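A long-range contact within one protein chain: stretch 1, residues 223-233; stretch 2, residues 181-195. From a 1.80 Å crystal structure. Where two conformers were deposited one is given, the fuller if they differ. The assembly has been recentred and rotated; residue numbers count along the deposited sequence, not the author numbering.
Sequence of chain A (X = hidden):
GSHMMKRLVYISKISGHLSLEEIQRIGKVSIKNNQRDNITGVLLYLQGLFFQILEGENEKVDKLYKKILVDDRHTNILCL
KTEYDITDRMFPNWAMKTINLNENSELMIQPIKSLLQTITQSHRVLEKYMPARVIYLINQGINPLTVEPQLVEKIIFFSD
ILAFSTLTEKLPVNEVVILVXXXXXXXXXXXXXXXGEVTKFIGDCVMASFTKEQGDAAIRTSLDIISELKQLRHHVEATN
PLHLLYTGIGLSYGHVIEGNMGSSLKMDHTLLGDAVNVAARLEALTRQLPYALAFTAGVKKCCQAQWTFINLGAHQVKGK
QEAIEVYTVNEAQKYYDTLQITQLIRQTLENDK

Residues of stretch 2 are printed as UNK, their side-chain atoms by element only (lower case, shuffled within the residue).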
ATOM      1  N   LEU A 223      22.142  -7.373  -8.992  1.00 16.44           N
ATOM      2  CA  LEU A 223      23.335  -8.131  -8.611  1.00 17.65           C
ATOM      3  C   LEU A 223      23.635  -7.984  -7.126  1.00 18.47           C
ATOM      4  O   LEU A 223      24.066  -8.941  -6.472  1.00 17.80           O
ATOM      5  CB  LEU A 223      24.532  -7.671  -9.442  1.00 15.71           C
ATOM      6  CG  LEU A 223      24.331  -7.840 -10.942  1.00 21.05           C
ATOM      7  CD1 LEU A 223      25.459  -7.136 -11.705  1.00 20.18           C
ATOM      8  CD2 LEU A 223      24.271  -9.321 -11.296  1.00 17.61           C
ATOM      9  N   ASP A 224      23.423  -6.791  -6.580  1.00 18.40           N
ATOM     10  CA  ASP A 224      23.665  -6.590  -5.154  1.00 18.08           C
ATOM     11  C   ASP A 224      22.714  -7.426  -4.311  1.00 18.77           C
ATOM     12  O   ASP A 224      23.116  -7.977  -3.274  1.00 18.26           O
ATOM     13  CB  ASP A 224      23.536  -5.105  -4.794  1.00 16.62           C
ATOM     14  CG  ASP A 224      24.770  -4.301  -5.180  1.00 28.14           C
ATOM     15  OD1 ASP A 224      25.679  -4.873  -5.823  1.00 23.59           O
ATOM     16  OD2 ASP A 224      24.830  -3.096  -4.841  1.00 25.52           O
ATOM     17  N   ILE A 225      21.449  -7.529  -4.728  1.00 15.96           N
ATOM     18  CA  ILE A 225      20.499  -8.408  -4.045  0.50 17.27           C
ATOM     19  C   ILE A 225      21.012  -9.839  -4.047  1.00 18.26           C
ATOM     20  O   ILE A 225      21.087 -10.505  -3.002  1.00 15.32           O
ATOM     21  CB  ILE A 225      19.119  -8.342  -4.719  0.50 18.24           C
ATOM     22  CG1 ILE A 225      18.508  -6.957  -4.574  0.50 20.09           C
ATOM     23  CG2 ILE A 225      18.192  -9.403  -4.130  0.50 19.09           C
ATOM     24  CD1 ILE A 225      18.308  -6.572  -3.186  0.50 23.00           C
ATOM     25  N   ILE A 226      21.341 -10.333  -5.239  1.00 18.35           N
ATOM     26  CA  ILE A 226      21.858 -11.693  -5.364  1.00 21.86           C
ATOM     27  C   ILE A 226      23.084 -11.877  -4.485  1.00 23.02           C
ATOM     28  O   ILE A 226      23.221 -12.888  -3.778  1.00 18.37           O
ATOM     29  CB  ILE A 226      22.170 -11.980  -6.840  1.00 17.72           C
ATOM     30  CG1 ILE A 226      20.880 -11.993  -7.667  1.00 18.57           C
ATOM     31  CG2 ILE A 226      23.012 -13.263  -7.003  1.00 20.54           C
ATOM     32  CD1 ILE A 226      21.140 -11.848  -9.167  1.00 21.28           C
ATOM     33  N   SER A 227      23.984 -10.897  -4.506  1.00 18.42           N
ATOM     34  CA  SER A 227      25.222 -10.995  -3.742  1.00 17.97           C
ATOM     35  C   SER A 227      24.942 -11.039  -2.247  1.00 19.10           C
ATOM     36  O   SER A 227      25.551 -11.825  -1.515  1.00 19.56           O
ATOM     37  CB  SER A 227      26.141  -9.822  -4.085  1.00 18.95           C
ATOM     38  OG  SER A 227      27.289  -9.823  -3.246  1.00 26.32           O
ATOM     39  N   GLU A 228      24.013 -10.201  -1.774  1.00 18.66           N
ATOM     40  CA  GLU A 228      23.728 -10.182  -0.348  1.00 17.32           C
ATOM     41  C   GLU A 228      23.076 -11.481   0.098  1.00 19.08           C
ATOM     42  O   GLU A 228      23.345 -11.966   1.205  1.00 18.54           O
ATOM     43  CB  GLU A 228      22.842  -8.989   0.002  1.00 19.98           C
ATOM     44  CG  GLU A 228      23.591  -7.660  -0.057  1.00 25.92           C
ATOM     45  CD  GLU A 228      23.077  -6.652   0.971  1.00 33.22           C
ATOM     46  OE1 GLU A 228      22.253  -7.040   1.828  1.00 32.08           O
ATOM     47  OE2 GLU A 228      23.494  -5.473   0.927  1.00 33.94           O
ATOM     48  N   LEU A 229      22.212 -12.056  -0.739  1.00 19.18           N
ATOM     49  CA  LEU A 229      21.630 -13.348  -0.383  1.00 19.65           C
ATOM     50  C   LEU A 229      22.692 -14.435  -0.317  1.00 20.06           C
ATOM     51  O   LEU A 229      22.651 -15.303   0.566  1.00 17.76           O
ATOM     52  CB  LEU A 229      20.545 -13.738  -1.381  1.00 16.45           C
ATOM     53  CG  LEU A 229      19.324 -12.829  -1.472  1.00 22.79           C
ATOM     54  CD1 LEU A 229      18.236 -13.525  -2.281  1.00 18.37           C
ATOM     55  CD2 LEU A 229      18.799 -12.393  -0.116  1.00 24.41           C
ATOM     56  N   LYS A 230      23.626 -14.437  -1.270  1.00 18.69           N
ATOM     57  CA  LYS A 230      24.706 -15.419  -1.231  1.00 21.75           C
ATOM     58  C   LYS A 230      25.529 -15.266   0.042  1.00 21.36           C
ATOM     59  O   LYS A 230      25.874 -16.255   0.694  1.00 21.09           O
ATOM     60  CB  LYS A 230      25.594 -15.277  -2.471  1.00 20.52           C
ATOM     61  CG  LYS A 230      26.673 -16.351  -2.583  1.00 24.00           C
ATOM     62  CD  LYS A 230      27.517 -16.126  -3.828  1.00 32.47           C
ATOM     63  CE  LYS A 230      28.689 -17.088  -3.890  1.00 42.02           C
ATOM     64  NZ  LYS A 230      29.511 -16.823  -5.104  1.00 48.04           N
ATOM     65  N   GLN A 231      25.844 -14.022   0.421  1.00 20.78           N
ATOM     66  CA  GLN A 231      26.529 -13.798   1.697  1.00 22.47           C
ATOM     67  C   GLN A 231      25.716 -14.346   2.865  1.00 20.04           C
ATOM     68  O   GLN A 231      26.257 -15.007   3.756  1.00 21.27           O
ATOM     69  CB  GLN A 231      26.804 -12.308   1.905  1.00 23.72           C
ATOM     70  CG  GLN A 231      27.877 -11.741   1.001  1.00 29.53           C
ATOM     71  CD  GLN A 231      28.179 -10.285   1.306  1.00 43.85           C
ATOM     72  OE1 GLN A 231      28.318  -9.895   2.467  1.00 49.47           O
ATOM     73  NE2 GLN A 231      28.270  -9.470   0.260  1.00 41.38           N
ATOM     74  N   LEU A 232      24.410 -14.061   2.880  1.00 19.10           N
ATOM     75  CA  LEU A 232      23.561 -14.460   3.998  1.00 17.74           C
ATOM     76  C   LEU A 232      23.494 -15.976   4.131  1.00 17.54           C
ATOM     77  O   LEU A 232      23.557 -16.516   5.246  1.00 18.44           O
ATOM     78  CB  LEU A 232      22.159 -13.858   3.804  1.00 19.82           C
ATOM     79  CG  LEU A 232      21.138 -14.152   4.901  1.00 23.02           C
ATOM     80  CD1 LEU A 232      21.580 -13.544   6.225  1.00 27.77           C
ATOM     81  CD2 LEU A 232      19.780 -13.624   4.473  1.00 22.20           C
ATOM     82  N   ARG A 233      23.440 -16.693   3.003  1.00 20.44           N
ATOM     83  CA  ARG A 233      23.335 -18.157   3.079  1.00 20.04           C
ATOM     84  C   ARG A 233      24.516 -18.808   3.793  1.00 22.81           C
ATOM     85  O   ARG A 233      24.339 -19.816   4.492  1.00 23.15           O
ATOM     86  CB  ARG A 233      23.193 -18.757   1.685  1.00 21.20           C
ATOM     87  CG  ARG A 233      21.865 -18.433   1.023  1.00 20.30           C
ATOM     88  CD  ARG A 233      21.602 -19.393  -0.137  1.00 22.27           C
ATOM     89  NE  ARG A 233      22.622 -19.294  -1.177  1.00 25.28           N
ATOM     90  CZ  ARG A 233      22.616 -18.367  -2.139  1.00 22.74           C
ATOM     91  NH1 ARG A 233      21.660 -17.451  -2.186  1.00 21.04           N
ATOM     92  NH2 ARG A 233      23.572 -18.353  -3.066  1.00 24.94           N
ATOM     93  N   UNK A 181      10.332 -11.518   5.555  1.00 16.98           N
ATOM     94  CA  UNK A 181      10.677 -10.170   6.020  1.00 16.97           C
ATOM     95  C   UNK A 181      12.140  -9.838   5.746  1.00 15.92           C
ATOM     96  O   UNK A 181      12.473  -8.694   5.409  1.00 18.29           O
ATOM     97  o   UNK A 181       8.150  -9.397   6.954  1.00 21.54           O
ATOM     98  n   UNK A 181       8.507 -10.155   9.039  1.00 21.99           N
ATOM     99  c   UNK A 181       8.911  -9.834   7.812  1.00 20.06           C
ATOM    100  c   UNK A 181      10.386 -10.019   7.516  1.00 16.47           C
ATOM    101  N   UNK A 182      13.036 -10.810   5.927  1.00 15.96           N
ATOM    102  CA  UNK A 182      14.453 -10.549   5.697  1.00 15.25           C
ATOM    103  C   UNK A 182      14.709 -10.277   4.224  1.00 15.01           C
ATOM    104  O   UNK A 182      15.438  -9.345   3.863  1.00 18.00           O
ATOM    105  c   UNK A 182      17.223 -10.298   6.964  1.00 20.06           C
ATOM    106  c   UNK A 182      16.799 -11.484   6.095  1.00 16.42           C
ATOM    107  n   UNK A 182      18.682 -10.158   7.019  1.00 25.61           N
ATOM    108  n   UNK A 182      20.776 -10.653   7.859  1.00 27.42           N
ATOM    109  n   UNK A 182      18.910 -11.700   8.708  1.00 21.20           N
ATOM    110  c   UNK A 182      19.456 -10.833   7.863  1.00 25.58           C
ATOM    111  c   UNK A 182      15.294 -11.733   6.176  1.00 19.27           C
ATOM    112  N   UNK A 183      14.098 -11.091   3.367  1.00 15.93           N
ATOM    113  CA  UNK A 183      14.178 -10.900   1.922  1.00 16.36           C
ATOM    114  C   UNK A 183      13.640  -9.534   1.515  1.00 18.08           C
ATOM    115  O   UNK A 183      14.295  -8.784   0.781  1.00 17.13           O
ATOM    116  c   UNK A 183      12.188 -11.569  -0.901  1.00 16.83           C
ATOM    117  c   UNK A 183      13.311 -11.631  -3.002  1.00 21.91           C
ATOM    118  c   UNK A 183      14.518 -12.081  -0.998  1.00 14.91           C
ATOM    119  c   UNK A 183      14.496 -11.950  -2.367  1.00 19.07           C
ATOM    120  o   UNK A 183      13.285 -11.509  -4.360  1.00 22.76           O
ATOM    121  c   UNK A 183      13.398 -12.023   1.237  1.00 15.72           C
ATOM    122  c   UNK A 183      13.363 -11.886  -0.249  1.00 15.70           C
ATOM    123  c   UNK A 183      12.150 -11.445  -2.285  1.00 21.05           C
ATOM    124  N   UNK A 184      12.443  -9.184   1.996  1.00 14.59           N
ATOM    125  CA  UNK A 184      11.904  -7.852   1.707  1.00 17.12           C
ATOM    126  C   UNK A 184      12.810  -6.738   2.221  1.00 17.78           C
ATOM    127  O   UNK A 184      12.999  -5.722   1.538  1.00 18.25           O
ATOM    128  c   UNK A 184       8.667  -9.774  -0.309  1.00 18.79           C
ATOM    129  c   UNK A 184       8.183  -8.618   2.169  1.00 15.78           C
ATOM    130  c   UNK A 184      10.510  -7.713   2.318  1.00 15.22           C
ATOM    131  c   UNK A 184       9.682  -9.064   0.352  1.00 18.34           C
ATOM    132  c   UNK A 184       7.178  -9.316   1.529  1.00 19.42           C
ATOM    133  c   UNK A 184       7.417  -9.904   0.280  1.00 17.80           C
ATOM    134  c   UNK A 184       9.446  -8.485   1.601  1.00 15.96           C
ATOM    135  N   UNK A 185      13.329  -6.876   3.451  1.00 17.03           N
ATOM    136  CA  UNK A 185      14.198  -5.843   4.005  0.70 17.57           C
ATOM    137  C   UNK A 185      15.414  -5.615   3.119  1.00 19.34           C
ATOM    138  O   UNK A 185      15.798  -4.468   2.857  1.00 19.93           O
ATOM    139  c   UNK A 185      14.635  -6.231   5.421  0.70 17.90           C
ATOM    140  o   UNK A 185      15.426  -5.211   6.014  0.70 23.74           O
ATOM    141  N   UNK A 186      16.028  -6.696   2.651  1.00 17.60           N
ATOM    142  CA  UNK A 186      17.218  -6.586   1.813  1.00 15.32           C
ATOM    143  C   UNK A 186      16.871  -5.935   0.485  1.00 15.43           C
ATOM    144  O   UNK A 186      17.544  -5.007   0.035  1.00 15.82           O
ATOM    145  c   UNK A 186      18.867  -7.953   0.444  1.00 17.28           C
ATOM    146  c   UNK A 186      18.810  -9.970   2.870  1.00 21.06           C
ATOM    147  c   UNK A 186      17.839  -7.977   1.597  1.00 15.87           C
ATOM    148  c   UNK A 186      18.486  -8.470   2.890  1.00 22.43           C
ATOM    149  N   UNK A 187      15.814  -6.422  -0.166  1.00 18.08           N
ATOM    150  CA  UNK A 187      15.444  -5.869  -1.464  1.00 18.09           C
ATOM    151  C   UNK A 187      15.109  -4.396  -1.353  1.00 15.25           C
ATOM    152  O   UNK A 187      15.601  -3.575  -2.133  1.00 15.92           O
ATOM    153  c   UNK A 187      14.270  -6.638  -2.055  1.00 19.75           C
ATOM    154  s   UNK A 187      14.659  -8.353  -2.539  1.00 18.40           S
ATOM    155  N   UNK A 188      14.277  -4.037  -0.378  1.00 16.32           N
ATOM    156  CA  UNK A 188      13.852  -2.645  -0.254  1.00 20.01           C
ATOM    157  C   UNK A 188      15.032  -1.715   0.013  1.00 20.99           C
ATOM    158  O   UNK A 188      15.126  -0.617  -0.564  1.00 19.41           O
ATOM    159  c   UNK A 188      12.820  -2.531   0.867  1.00 19.11           C
ATOM    160  c   UNK A 188      12.359  -1.081   1.029  1.00 18.63           C
ATOM    161  o   UNK A 188      11.697  -3.336   0.540  1.00 18.32           O
ATOM    162  N   UNK A 189      15.932  -2.115   0.913  1.00 18.16           N
ATOM    163  CA  UNK A 189      17.080  -1.269   1.219  1.00 19.51           C
ATOM    164  C   UNK A 189      17.906  -0.993  -0.029  1.00 16.95           C
ATOM    165  O   UNK A 189      18.280   0.154  -0.304  1.00 18.85           O
ATOM    166  c   UNK A 189      20.025  -1.735   3.746  1.00 28.15           C
ATOM    167  n   UNK A 189      19.962  -3.191   3.819  1.00 23.63           N
ATOM    168  n   UNK A 189      20.641  -5.328   3.311  1.00 31.23           N
ATOM    169  n   UNK A 189      21.736  -3.530   2.366  1.00 26.53           N
ATOM    170  c   UNK A 189      17.944  -1.912   2.311  1.00 18.18           C
ATOM    171  c   UNK A 189      20.782  -4.013   3.168  1.00 33.62           C
ATOM    172  c   UNK A 189      19.251  -1.174   2.557  1.00 23.72           C
ATOM    173  N   UNK A 190      18.178  -2.034  -0.808  1.00 17.02           N
ATOM    174  CA  UNK A 190      19.089  -1.898  -1.934  1.00 18.63           C
ATOM    175  C   UNK A 190      18.419  -1.150  -3.077  1.00 16.71           C
ATOM    176  O   UNK A 190      19.023  -0.254  -3.668  1.00 18.46           O
ATOM    177  c   UNK A 190      20.925  -5.301  -1.467  1.00 19.83           C
ATOM    178  c   UNK A 190      19.604  -3.280  -2.369  1.00 18.55           C
ATOM    179  c   UNK A 190      20.399  -3.188  -3.673  1.00 18.58           C
ATOM    180  c   UNK A 190      20.478  -3.858  -1.240  1.00 17.76           C
ATOM    181  N   UNK A 191      17.172  -1.513  -3.403  1.00 16.93           N
ATOM    182  CA  UNK A 191      16.411  -0.778  -4.420  1.00 14.69           C
ATOM    183  C   UNK A 191      16.420   0.710  -4.093  1.00 14.59           C
ATOM    184  O   UNK A 191      16.671   1.560  -4.957  1.00 17.27           O
ATOM    185  c   UNK A 191      14.961  -2.733  -5.086  1.00 15.86           C
ATOM    186  c   UNK A 191      13.634  -3.472  -4.920  1.00 16.29           C
ATOM    187  c   UNK A 191      14.970  -1.317  -4.499  1.00 15.23           C
ATOM    188  c   UNK A 191      14.063  -0.346  -5.314  1.00 15.22           C
ATOM    189  N   UNK A 192      16.129   1.048  -2.831  1.00 15.86           N
ATOM    190  CA  UNK A 192      16.014   2.451  -2.436  1.00 16.96           C
ATOM    191  C   UNK A 192      17.372   3.146  -2.425  1.00 23.71           C
ATOM    192  O   UNK A 192      17.465   4.348  -2.709  1.00 21.47           O
ATOM    193  c   UNK A 192      15.351   2.546  -1.058  1.00 25.12           C
ATOM    194  o   UNK A 192      14.078   1.912  -1.080  1.00 29.59           O
ATOM    195  N   UNK A 193      18.436   2.409  -2.100  1.00 22.91           N
ATOM    196  CA  UNK A 193      19.777   2.988  -2.144  1.00 24.37           C
ATOM    197  C   UNK A 193      20.166   3.389  -3.559  1.00 24.39           C
ATOM    198  O   UNK A 193      20.895   4.371  -3.748  1.00 21.89           O
ATOM    199  c   UNK A 193      20.800   2.000  -1.588  1.00 25.61           C
ATOM    200  N   UNK A 194      19.699   2.647  -4.560  1.00 18.87           N
ATOM    201  CA  UNK A 194      20.003   2.957  -5.947  1.00 17.65           C
ATOM    202  C   UNK A 194      18.981   3.904  -6.572  1.00 24.38           C
ATOM    203  O   UNK A 194      19.032   4.136  -7.781  1.00 20.94           O
ATOM    204  c   UNK A 194      21.430   0.941  -6.617  1.00 22.36           C
ATOM    205  c   UNK A 194      22.784  -0.751  -5.560  1.00 21.71           C
ATOM    206  c   UNK A 194      21.585  -0.088  -5.691  1.00 24.21           C
ATOM    207  c   UNK A 194      22.522   1.285  -7.399  1.00 24.88           C
ATOM    208  c   UNK A 194      20.104   1.663  -6.772  1.00 18.17           C
ATOM    209  o   UNK A 194      25.056  -1.049  -6.208  1.00 23.41           O
ATOM    210  c   UNK A 194      23.858  -0.395  -6.347  1.00 21.87           C
ATOM    211  c   UNK A 194      23.740   0.625  -7.267  1.00 24.92           C
ATOM    212  N   UNK A 195      18.056   4.446  -5.779  1.00 24.83           N
ATOM    213  CA  UNK A 195      17.096   5.403  -6.274  1.00 28.99           C
ATOM    214  C   UNK A 195      15.851   4.814  -6.894  1.00 23.35           C
ATOM    215  O   UNK A 195      15.033   5.573  -7.423  1.00 22.58           O
TER

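Position 181 carries two carbons, the second bearing one oxygen and one nitrogen; it lies beyond reach of stretch 1 and is Asn 181. At 182 three carbons lead to a nitrogen and then a carbon with two further nitrogens, a planar group with Leu 232 CD1 over one face. This is Arg 182, its NH2 3.4 Å from Leu 232 CD1. Position 183 has one carbon and a six-carbon ring bearing an oxygen, its edge approached by Leu 229 CD1; it is Tyr 183, with CE1 4.1 Å from Leu 229 CD1. The same ring without oxygen, at 184, is out of reach and identifies Phe 184. One carbon and one oxygen at 185, also without contact, give Ser 185.

Position 186 has four carbons, forked at the first with one arm two carbons long. It points toward the other helix and fits as a knob among Ile 225, Glu 228, Leu 229 and Leu 232. This is Ile 186, its CD1 3.8 Å from Leu 229 CD2. A carbon and a sulfur at 187, packed against Ile 225, mark Cys 187, whose SG lies 4.0 Å from Ile 225 CG2. At 188 one carbon, pointing away, carries an oxygen and a carbon; this is Thr 188, whose OG1 donates a hydrogen bond to Phe 184 O, 2.9 Å away, within its own helix.

Position 189 repeats the three carbons, nitrogen and two-nitrogen terminus, which meets the Glu 228 carboxylate edge-on. It is Arg 189, forming a salt bridge with two nearly linear hydrogen bonds, Arg 189 NH1 to Glu 228 OE2 at 3.0 Å and Arg 189 NH2 to Glu 228 OE1 at 2.8 Å. The forked four-carbon side chain at 190 packs on Ile 225 and belongs to Ile 190, whose CD1 lies 3.4 Å from Ile 225 CD1. The same fork at 191, making no close contact, gives Ile 191. One carbon and one oxygen at 192 define Ser 192, and a lone carbon at 193 defines Ala 193; neither reaches across. At 194 a carbon and a six-carbon ring bearing oxygen reach Asp 224; this is Tyr 194, which donates a very short hydrogen bond from OH to Asp 224 OD2, 2.5 Å. Position 195 lacks side-chain atoms and is Gly 195; its backbone angles would jam a CB against the preceding carbonyl oxygen.

The two helices run roughly antiparallel, at 143°, with axes approaching to 9.8 Å. Ile 186 and Ile 190 supply an apolar seam against Ile 225, extended by Leu 229 and Leu 232, while the salt bridge to Glu 228 and the hydrogen bond to Asp 224 add polar links.

Stretch 2, residues 181-195: NRYFSICTRIISAYG
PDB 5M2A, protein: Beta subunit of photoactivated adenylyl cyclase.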